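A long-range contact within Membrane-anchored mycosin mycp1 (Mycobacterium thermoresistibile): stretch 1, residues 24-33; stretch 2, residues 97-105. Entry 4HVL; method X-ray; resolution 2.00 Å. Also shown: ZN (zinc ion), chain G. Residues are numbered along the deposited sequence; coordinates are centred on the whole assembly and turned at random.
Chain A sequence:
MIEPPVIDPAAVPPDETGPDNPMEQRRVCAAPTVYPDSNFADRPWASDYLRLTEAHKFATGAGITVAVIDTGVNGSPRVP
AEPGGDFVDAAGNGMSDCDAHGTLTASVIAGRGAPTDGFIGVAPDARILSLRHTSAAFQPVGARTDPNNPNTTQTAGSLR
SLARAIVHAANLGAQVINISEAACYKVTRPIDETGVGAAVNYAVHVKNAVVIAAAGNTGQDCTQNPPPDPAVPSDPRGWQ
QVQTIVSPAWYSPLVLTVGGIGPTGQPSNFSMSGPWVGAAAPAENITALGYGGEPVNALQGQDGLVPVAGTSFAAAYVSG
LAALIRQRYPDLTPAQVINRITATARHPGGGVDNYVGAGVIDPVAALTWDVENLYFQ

Stretch 1 24-33: EQRRVCAAPT
Stretch 2 (97-105) DCDAHGTLT

Residues 24-33 run as an extended segment: Glu-24 and Gln-25 end a strand that begins earlier in the chain, and Arg-26 to Ala-31 are loop. Arg-26 breaks the extension with phi/psi of -104/-15°, after which Arg-27 (-127/149°), Val-28 (-66/147°), Cys-29 (-71/142°), Ala-30 (-79/163°) and Ala-31 (-137/147°) are all stretched out, leading into Pro-32 (-74/168°). Residues 97-105 are more folded. Asp-97 is extended (-103/115°), Cys-98 (-102/0°) and Asp-99 (-120/2°) bend the chain, Ala-100 takes the left-handed conformation (50/50°), and His-101 (-137/-66°) is the N-cap of a helix that starts at Gly-102 and continues past Thr-105.

The register advances in the same sense along both chains: CA of Cys-29 lies 4.3 Å from CA of Cys-98, CA of Ala-30 5.3 Å from CA of Asp-99, and CA of Ala-31 4.9 Å from CA of Ala-100. One backbone hydrogen bond joins the stretches, from Ala-30 N to Cys-98 O at 3.0 Å with an N-H...O angle of 151°. The same carbonyl receives a CA-H...O contact, Cys-29 CA to Cys-98 O at 3.5 Å.

The covalent link is the disulfide between Cys-29 SG and Cys-98 SG, 2.1 Å long with chi3 of -91°, near the right angle preferred by a relaxed S-S bond. Cys-29 is m (-63°) and its CB points toward the other stretch; Cys-98 is t (-157°), with CB directed sideways. Cys-98 is buried and has the largest area covered by the opposing stretch. Gln-25, t in chi1 and chi2, reaches over the bridge so that its NE2 stands 3.3 Å from Cys-98 SG. That amide is held by a hydrogen bond within its own stretch, Gln-25 NE2 to Arg-27 O at 2.7 Å.

Beyond the disulfide the side chains that meet are apolar. Ala-100 turns its CB toward the extended segment, 4.3 Å from Ala-30 CB and 3.6 Å from Pro-32 CD, so this one methyl packs against both residues. Ala-31, between them, points its CB away, yet its backbone C is 3.7 Å from Ala-100 CB. Pro-32, C-gamma endo, also meets the first helical turn: its CG lies 4.0 Å from CD1 of Leu-104 (chi1 -76°, m; chi2 64°, p).

Asp-97 (t) braces the bend of the second stretch. Its OD1 accepts Asp-99 N at 2.9 Å, while OD2 accepts His-101 N at 3.1 Å, Thr-103 N at 3.0 Å and Thr-103 OG1 at 2.8 Å, tying the loop to the start of the helix. His-101 O accepts Thr-105 N at 2.9 Å and, weakly, Leu-104 N at 2.8 Å. The His-101 side chain (t, chi2 -85°) leaves with CB away from the contact, and its NE2 binds zinc at 2.1 Å. In the first stretch, Arg-26 NH1 forms a salt bridge with Glu-24 OE1 at 2.6 Å, clear of the interface.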

ATOM      1  N   GLU A  24       1.003  21.964   8.568  1.00 25.14           N
ATOM      2  CA  GLU A  24       1.316  23.096   7.703  1.00 26.72           C
ATOM      3  C   GLU A  24       2.364  22.721   6.670  1.00 25.46           C
ATOM      4  O   GLU A  24       3.387  22.089   6.994  1.00 23.22           O
ATOM      5  CB  GLU A  24       1.808  24.283   8.540  1.00 30.77           C
ATOM      6  CG  GLU A  24       2.263  25.482   7.705  1.00 34.33           C
ATOM      7  CD  GLU A  24       2.597  26.714   8.540  1.00 37.90           C
ATOM      8  OE1 GLU A  24       2.668  26.608   9.782  1.00 37.98           O
ATOM      9  OE2 GLU A  24       2.818  27.786   7.940  1.00 42.19           O
ATOM     10  N   GLN A  25       2.115  23.127   5.423  1.00 24.83           N
ATOM     11  CA  GLN A  25       3.067  22.870   4.350  1.00 25.51           C
ATOM     12  C   GLN A  25       4.298  23.751   4.537  1.00 27.87           C
ATOM     13  O   GLN A  25       4.194  24.971   4.506  1.00 28.87           O
ATOM     14  CB  GLN A  25       2.444  23.123   2.980  1.00 25.11           C
ATOM     15  CG  GLN A  25       3.371  22.755   1.848  1.00 25.10           C
ATOM     16  CD  GLN A  25       2.711  22.869   0.490  1.00 24.94           C
ATOM     17  OE1 GLN A  25       1.530  23.166   0.386  1.00 25.26           O
ATOM     18  NE2 GLN A  25       3.476  22.616  -0.555  1.00 24.64           N
ATOM     19  N   ARG A  26       5.453  23.117   4.718  1.00 30.01           N
ATOM     20  CA  ARG A  26       6.726  23.826   4.848  1.00 34.40           C
ATOM     21  C   ARG A  26       7.601  23.748   3.588  1.00 34.62           C
ATOM     22  O   ARG A  26       8.553  24.504   3.458  1.00 37.19           O
ATOM     23  CB  ARG A  26       7.504  23.266   6.030  1.00 38.00           C
ATOM     24  CG  ARG A  26       6.764  23.313   7.366  1.00 41.53           C
ATOM     25  CD  ARG A  26       6.833  24.670   8.046  1.00 46.48           C
ATOM     26  NE  ARG A  26       6.898  24.516   9.508  1.00 52.62           N
ATOM     27  CZ  ARG A  26       5.878  24.645  10.366  1.00 55.01           C
ATOM     28  NH1 ARG A  26       4.651  24.955   9.961  1.00 53.96           N
ATOM     29  NH2 ARG A  26       6.092  24.469  11.663  1.00 59.03           N
ATOM     30  N   ARG A  27       7.295  22.845   2.666  1.00 32.75           N
ATOM     31  CA  ARG A  27       8.093  22.693   1.460  1.00 33.91           C
ATOM     32  C   ARG A  27       7.267  22.764   0.183  1.00 31.81           C
ATOM     33  O   ARG A  27       6.111  22.320   0.151  1.00 28.95           O
ATOM     34  CB  ARG A  27       8.803  21.345   1.459  1.00 35.69           C
ATOM     35  CG  ARG A  27       9.738  21.097   2.620  1.00 41.67           C
ATOM     36  CD  ARG A  27      10.402  19.745   2.403  1.00 46.45           C
ATOM     37  NE  ARG A  27      11.086  19.249   3.598  1.00 54.03           N
ATOM     38  CZ  ARG A  27      11.508  17.993   3.761  1.00 57.02           C
ATOM     39  NH1 ARG A  27      11.322  17.081   2.805  1.00 56.04           N
ATOM     40  NH2 ARG A  27      12.120  17.643   4.890  1.00 60.43           N
ATOM     41  N   VAL A  28       7.902  23.258  -0.881  1.00 31.35           N
ATOM     42  CA  VAL A  28       7.331  23.232  -2.225  1.00 31.27           C
ATOM     43  C   VAL A  28       7.212  21.785  -2.706  1.00 28.75           C
ATOM     44  O   VAL A  28       8.007  20.922  -2.342  1.00 26.91           O
ATOM     45  CB  VAL A  28       8.167  24.079  -3.218  1.00 34.53           C
ATOM     46  CG1 VAL A  28       7.629  23.960  -4.642  1.00 35.37           C
ATOM     47  CG2 VAL A  28       8.176  25.535  -2.786  1.00 38.08           C
ATOM     48  N   CYS A  29       6.178  21.517  -3.492  1.00 28.36           N
ATOM     49  CA  CYS A  29       5.861  20.146  -3.871  1.00 26.53           C
ATOM     50  C   CYS A  29       6.893  19.584  -4.838  1.00 25.38           C
ATOM     51  O   CYS A  29       7.394  20.278  -5.715  1.00 25.89           O
ATOM     52  CB  CYS A  29       4.470  20.096  -4.493  1.00 27.59           C
ATOM     53  SG  CYS A  29       3.185  20.601  -3.310  1.00 28.40           S
ATOM     54  N   ALA A  30       7.194  18.311  -4.663  1.00 23.62           N
ATOM     55  CA  ALA A  30       8.039  17.571  -5.600  1.00 22.38           C
ATOM     56  C   ALA A  30       7.237  17.158  -6.820  1.00 20.83           C
ATOM     57  O   ALA A  30       6.000  17.187  -6.808  1.00 21.42           O
ATOM     58  CB  ALA A  30       8.611  16.338  -4.917  1.00 22.02           C
ATOM     59  N   ALA A  31       7.956  16.793  -7.882  1.00 19.97           N
ATOM     60  CA  ALA A  31       7.362  16.176  -9.072  1.00 18.87           C
ATOM     61  C   ALA A  31       8.269  15.026  -9.501  1.00 18.34           C
ATOM     62  O   ALA A  31       9.474  15.085  -9.294  1.00 18.15           O
ATOM     63  CB  ALA A  31       7.237  17.181 -10.180  1.00 19.80           C
ATOM     64  N   PRO A  32       7.687  13.959 -10.057  1.00 17.46           N
ATOM     65  CA  PRO A  32       8.505  12.863 -10.527  1.00 17.32           C
ATOM     66  C   PRO A  32       9.203  13.242 -11.815  1.00 17.00           C
ATOM     67  O   PRO A  32       8.822  14.233 -12.471  1.00 16.37           O
ATOM     68  CB  PRO A  32       7.476  11.768 -10.803  1.00 18.04           C
ATOM     69  CG  PRO A  32       6.282  12.524 -11.230  1.00 18.47           C
ATOM     70  CD  PRO A  32       6.258  13.730 -10.332  1.00 17.63           C
ATOM     71  N   THR A  33      10.167  12.416 -12.209  1.00 16.95           N
ATOM     72  CA  THR A  33      10.957  12.690 -13.388  1.00 16.72           C
ATOM     73  C   THR A  33      11.404  11.379 -14.081  1.00 17.07           C
ATOM     74  O   THR A  33      10.800  10.324 -13.883  1.00 17.12           O
ATOM     75  CB  THR A  33      12.102  13.706 -13.057  1.00 16.74           C
ATOM     76  OG1 THR A  33      12.780  14.073 -14.250  1.00 16.89           O
ATOM     77  CG2 THR A  33      13.126  13.176 -12.015  1.00 17.75           C
ATOM     78  N   ASP A  97      -1.152  15.985  -4.855  1.00 18.27           N
ATOM     79  CA  ASP A  97       0.009  15.178  -4.510  1.00 17.29           C
ATOM     80  C   ASP A  97       1.195  16.135  -4.441  1.00 17.84           C
ATOM     81  O   ASP A  97       1.566  16.700  -5.448  1.00 17.10           O
ATOM     82  CB  ASP A  97       0.275  14.108  -5.576  1.00 16.14           C
ATOM     83  CG  ASP A  97       1.406  13.196  -5.212  1.00 15.58           C
ATOM     84  OD1 ASP A  97       1.930  13.320  -4.057  1.00 14.72           O
ATOM     85  OD2 ASP A  97       1.723  12.313  -6.052  1.00 14.73           O
ATOM     86  N   CYS A  98       1.773  16.286  -3.252  1.00 18.60           N
ATOM     87  CA  CYS A  98       2.929  17.144  -3.049  1.00 20.94           C
ATOM     88  C   CYS A  98       4.225  16.308  -2.969  1.00 19.65           C
ATOM     89  O   CYS A  98       5.303  16.864  -2.859  1.00 19.73           O
ATOM     90  CB  CYS A  98       2.719  17.977  -1.766  1.00 23.86           C
ATOM     91  SG  CYS A  98       3.647  19.518  -1.629  1.00 29.78           S
ATOM     92  N   ASP A  99       4.119  14.985  -3.093  1.00 17.98           N
ATOM     93  CA  ASP A  99       5.238  14.085  -2.801  1.00 17.62           C
ATOM     94  C   ASP A  99       5.677  13.242  -3.992  1.00 16.81           C
ATOM     95  O   ASP A  99       6.508  12.379  -3.841  1.00 16.54           O
ATOM     96  CB  ASP A  99       4.843  13.130  -1.665  1.00 17.57           C
ATOM     97  CG  ASP A  99       4.612  13.849  -0.352  1.00 18.47           C
ATOM     98  OD1 ASP A  99       3.745  14.739  -0.282  1.00 19.16           O
ATOM     99  OD2 ASP A  99       5.325  13.535   0.601  1.00 19.06           O
ATOM    100  N   ALA A 100       5.062  13.420  -5.152  1.00 16.65           N
ATOM    101  CA  ALA A 100       5.387  12.586  -6.299  1.00 16.44           C
ATOM    102  C   ALA A 100       5.358  11.124  -5.903  1.00 16.34           C
ATOM    103  O   ALA A 100       6.295  10.390  -6.169  1.00 16.68           O
ATOM    104  CB  ALA A 100       6.755  12.968  -6.860  1.00 17.15           C
ATOM    105  N   HIS A 101       4.278  10.704  -5.255  1.00 16.20           N
ATOM    106  CA  HIS A 101       4.191   9.365  -4.761  1.00 16.20           C
ATOM    107  C   HIS A 101       2.805   8.784  -5.054  1.00 15.37           C
ATOM    108  O   HIS A 101       2.680   7.862  -5.868  1.00 15.68           O
ATOM    109  CB  HIS A 101       4.568   9.337  -3.260  1.00 17.10           C
ATOM    110  CG  HIS A 101       4.738   7.961  -2.704  1.00 17.95           C
ATOM    111  ND1 HIS A 101       3.672   7.220  -2.240  1.00 18.36           N
ATOM    112  CD2 HIS A 101       5.829   7.164  -2.588  1.00 18.91           C
ATOM    113  CE1 HIS A 101       4.103   6.037  -1.828  1.00 19.12           C
ATOM    114  NE2 HIS A 101       5.405   5.973  -2.037  1.00 19.50           N
ATOM    115  N   GLY A 102       1.772   9.331  -4.425  1.00 14.55           N
ATOM    116  CA  GLY A 102       0.419   8.812  -4.573  1.00 13.84           C
ATOM    117  C   GLY A 102      -0.078   8.772  -6.009  1.00 13.44           C
ATOM    118  O   GLY A 102      -0.788   7.849  -6.417  1.00 12.86           O
ATOM    119  N   THR A 103       0.314   9.766  -6.786  1.00 13.33           N
ATOM    120  CA  THR A 103      -0.042   9.793  -8.199  1.00 13.33           C
ATOM    121  C   THR A 103       0.521   8.544  -8.877  1.00 13.24           C
ATOM    122  O   THR A 103      -0.146   7.902  -9.688  1.00 12.80           O
ATOM    123  CB  THR A 103       0.527  11.058  -8.874  1.00 13.49           C
ATOM    124  OG1 THR A 103       0.005  12.219  -8.199  1.00 13.61           O
ATOM    125  CG2 THR A 103       0.130  11.096 -10.333  1.00 13.64           C
ATOM    126  N   LEU A 104       1.748   8.201  -8.520  1.00 13.68           N
ATOM    127  CA  LEU A 104       2.450   7.050  -9.136  1.00 14.04           C
ATOM    128  C   LEU A 104       1.828   5.739  -8.678  1.00 14.23           C
ATOM    129  O   LEU A 104       1.589   4.865  -9.483  1.00 14.35           O
ATOM    130  CB  LEU A 104       3.949   7.091  -8.846  1.00 14.21           C
ATOM    131  CG  LEU A 104       4.775   8.111  -9.646  1.00 14.53           C
ATOM    132  CD1 LEU A 104       4.395   9.558  -9.360  1.00 14.81           C
ATOM    133  CD2 LEU A 104       6.258   7.923  -9.382  1.00 15.00           C
ATOM    134  N   THR A 105       1.562   5.604  -7.385  1.00 14.51           N
ATOM    135  CA  THR A 105       0.822   4.442  -6.867  1.00 14.69           C
ATOM    136  C   THR A 105      -0.485   4.194  -7.630  1.00 14.70           C
ATOM    137  O   THR A 105      -0.723   3.094  -8.146  1.00 14.22           O
ATOM    138  CB  THR A 105       0.492   4.646  -5.386  1.00 14.84           C
ATOM    139  OG1 THR A 105       1.699   4.953  -4.700  1.00 15.06           O
ATOM    140  CG2 THR A 105      -0.128   3.397  -4.774  1.00 14.96           C
TER
HETATM  141 ZN    ZN G 506       6.528   4.328  -1.247  0.56 17.00          ZN
HETATM  142  O   HOH W   1       8.132   5.351  -0.265  0.56 11.58           O